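Local atomic coordinates of hypothetical protein PA0094 (PDB entry 1TU1), a protein that plays an essential part in delivering the toxin Tse6 to target cells by enabling its loading onto VgrG1a. Residues Ile79-Gly83 / His84-Leu88. Numbering follows the deposited sequence.
Sequences INIHG and HAAVL
A beta hairpin with a two-residue type I' turn joins Ile79-Ile81 to His84-Leu88, and its closing pair, Ile81 and His84, is hydrogen-bonded in both directions. Ile81 N reaches His84 O at 2.9 Å along an almost straight line (174°), and His84 N returns a bond to Ile81 O. His82 and Gly83 occupy the turn itself, both with positive phi, as a type I' turn requires.

Side chains secure the turn from each arm. Asn80 holds its CG anti to the backbone N (chi1 179°), and from there OD1 accepts from Gly83 N at 2.9 Å, an Asx motif that ties the incoming strand to the tip. From the outgoing strand, the His84 ring swings back beside its own backbone N (chi1 -64°) and donates through ND1 to His82 O at 3.1 Å. The oxygen lies practically in the ring plane, whereas the nitrogen stands above the carbonyl plane, a geometry that probably limits the ring's rotation and implies a proton on ND1. The two side chains thus take up Gly83 N and the His82 carbonyl.

Farther along, Ile79 and Ala86 form a second hydrogen-bonded pair, with Ile79 N giving a nearly linear bond to Ala86 O. On the face carrying Ile79, Ile81 and His84, the Ala86 methyl is touched by two isoleucine branches: Ile79 CG1 lies 3.8 Å from Ala86 CB, and Ile81 CD1 approaches the same CB equally closely.

Within the six-stranded antiparallel sheet, strand 84-95 continues the pairing to strand 98-107, while Ile81 and His84 pack on Ile107 and Pro141; Ala85, on the other face, meets Phe53 of helix 53-67.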
ATOM      1  N   ILE A  79      -3.402 -11.600 -22.288  1.00 36.80           N
ATOM      2  CA  ILE A  79      -3.816 -10.338 -22.851  1.00 36.61           C
ATOM      3  C   ILE A  79      -2.681  -9.334 -22.902  1.00 35.46           C
ATOM      4  O   ILE A  79      -1.631  -9.506 -22.294  1.00 35.49           O
ATOM      5  CB  ILE A  79      -5.031  -9.761 -22.059  1.00 37.16           C
ATOM      6  CG1 ILE A  79      -4.658  -9.428 -20.619  1.00 38.04           C
ATOM      7  CG2 ILE A  79      -6.186 -10.768 -22.027  1.00 37.74           C
ATOM      8  CD1 ILE A  79      -5.803  -8.811 -19.846  1.00 40.27           C
ATOM      9  N   ASN A  80      -2.925  -8.273 -23.646  1.00 34.79           N
ATOM     10  CA  ASN A  80      -2.002  -7.181 -23.772  1.00 34.36           C
ATOM     11  C   ASN A  80      -2.627  -5.924 -23.181  1.00 33.01           C
ATOM     12  O   ASN A  80      -3.732  -5.547 -23.574  1.00 33.42           O
ATOM     13  CB  ASN A  80      -1.712  -6.946 -25.249  1.00 35.36           C
ATOM     14  CG  ASN A  80      -0.763  -5.806 -25.466  1.00 37.58           C
ATOM     15  OD1 ASN A  80      -1.139  -4.649 -25.328  1.00 39.24           O
ATOM     16  ND2 ASN A  80       0.492  -6.126 -25.809  1.00 44.13           N
ATOM     17  N   ILE A  81      -1.905  -5.254 -22.281  1.00 30.17           N
ATOM     18  CA  ILE A  81      -2.362  -3.988 -21.708  1.00 28.81           C
ATOM     19  C   ILE A  81      -1.366  -2.910 -22.060  1.00 27.84           C
ATOM     20  O   ILE A  81      -0.278  -2.848 -21.482  1.00 26.85           O
ATOM     21  CB  ILE A  81      -2.541  -4.132 -20.170  1.00 28.41           C
ATOM     22  CG1 ILE A  81      -3.680  -5.111 -19.882  1.00 29.45           C
ATOM     23  CG2 ILE A  81      -2.817  -2.765 -19.517  1.00 28.58           C
ATOM     24  CD1 ILE A  81      -3.813  -5.510 -18.445  1.00 30.14           C
ATOM     25  N   HIS A  82      -1.718  -2.087 -23.042  1.00 27.52           N
ATOM     26  CA  HIS A  82      -0.855  -0.994 -23.497  1.00 28.11           C
ATOM     27  C   HIS A  82       0.575  -1.470 -23.738  1.00 27.25           C
ATOM     28  O   HIS A  82       1.544  -0.836 -23.311  1.00 26.93           O
ATOM     29  CB  HIS A  82      -0.843   0.169 -22.506  1.00 28.38           C
ATOM     30  CG  HIS A  82      -2.183   0.801 -22.303  1.00 30.76           C
ATOM     31  ND1 HIS A  82      -2.691   1.763 -23.156  1.00 33.41           N
ATOM     32  CD2 HIS A  82      -3.113   0.625 -21.335  1.00 31.84           C
ATOM     33  CE1 HIS A  82      -3.878   2.148 -22.721  1.00 33.96           C
ATOM     34  NE2 HIS A  82      -4.160   1.468 -21.621  1.00 32.64           N
ATOM     35  N   GLY A  83       0.678  -2.604 -24.413  1.00 27.17           N
ATOM     36  CA  GLY A  83       1.950  -3.165 -24.834  1.00 26.50           C
ATOM     37  C   GLY A  83       2.578  -4.063 -23.807  1.00 26.37           C
ATOM     38  O   GLY A  83       3.545  -4.735 -24.121  1.00 27.13           O
ATOM     39  N   HIS A  84       2.059  -4.060 -22.575  1.00 25.35           N
ATOM     40  CA  HIS A  84       2.564  -4.901 -21.506  1.00 24.34           C
ATOM     41  C   HIS A  84       1.899  -6.271 -21.557  1.00 24.61           C
ATOM     42  O   HIS A  84       0.684  -6.383 -21.634  1.00 24.13           O
ATOM     43  CB  HIS A  84       2.297  -4.281 -20.133  1.00 24.39           C
ATOM     44  CG  HIS A  84       2.990  -2.982 -19.898  1.00 24.31           C
ATOM     45  ND1 HIS A  84       2.839  -1.887 -20.728  1.00 23.59           N
ATOM     46  CD2 HIS A  84       3.870  -2.615 -18.939  1.00 24.58           C
ATOM     47  CE1 HIS A  84       3.592  -0.899 -20.275  1.00 25.16           C
ATOM     48  NE2 HIS A  84       4.231  -1.316 -19.194  1.00 24.70           N
ATOM     49  N   ALA A  85       2.703  -7.321 -21.484  1.00 24.27           N
ATOM     50  CA  ALA A  85       2.176  -8.665 -21.334  1.00 24.00           C
ATOM     51  C   ALA A  85       1.428  -8.814 -19.994  1.00 23.69           C
ATOM     52  O   ALA A  85       1.909  -8.399 -18.936  1.00 22.97           O
ATOM     53  CB  ALA A  85       3.301  -9.684 -21.407  1.00 24.44           C
ATOM     54  N   ALA A  86       0.280  -9.468 -20.051  1.00 23.51           N
ATOM     55  CA  ALA A  86      -0.529  -9.670 -18.876  1.00 23.64           C
ATOM     56  C   ALA A  86      -1.260 -11.004 -18.943  1.00 24.65           C
ATOM     57  O   ALA A  86      -1.531 -11.516 -20.017  1.00 23.39           O
ATOM     58  CB  ALA A  86      -1.518  -8.516 -18.758  1.00 23.20           C
ATOM     59  N   VAL A  87      -1.549 -11.568 -17.784  1.00 25.54           N
ATOM     60  CA  VAL A  87      -2.389 -12.752 -17.682  1.00 26.30           C
ATOM     61  C   VAL A  87      -3.490 -12.492 -16.643  1.00 27.30           C
ATOM     62  O   VAL A  87      -3.190 -12.081 -15.514  1.00 26.21           O
ATOM     63  CB  VAL A  87      -1.578 -13.973 -17.274  1.00 26.54           C
ATOM     64  CG1 VAL A  87      -2.489 -15.212 -17.054  1.00 26.24           C
ATOM     65  CG2 VAL A  87      -0.497 -14.282 -18.318  1.00 27.88           C
ATOM     66  N   LEU A  88      -4.745 -12.714 -17.038  1.00 27.61           N
ATOM     67  CA  LEU A  88      -5.884 -12.788 -16.111  1.00 28.45           C
ATOM     68  C   LEU A  88      -6.195 -14.231 -15.744  1.00 29.54           C
ATOM     69  O   LEU A  88      -6.382 -15.102 -16.637  1.00 29.40           O
ATOM     70  CB  LEU A  88      -7.121 -12.104 -16.707  1.00 28.78           C
ATOM     71  CG  LEU A  88      -8.479 -12.320 -16.009  1.00 29.87           C
ATOM     72  CD1 LEU A  88      -8.455 -11.810 -14.587  1.00 29.60           C
ATOM     73  CD2 LEU A  88      -9.565 -11.602 -16.764  1.00 31.49           C
TER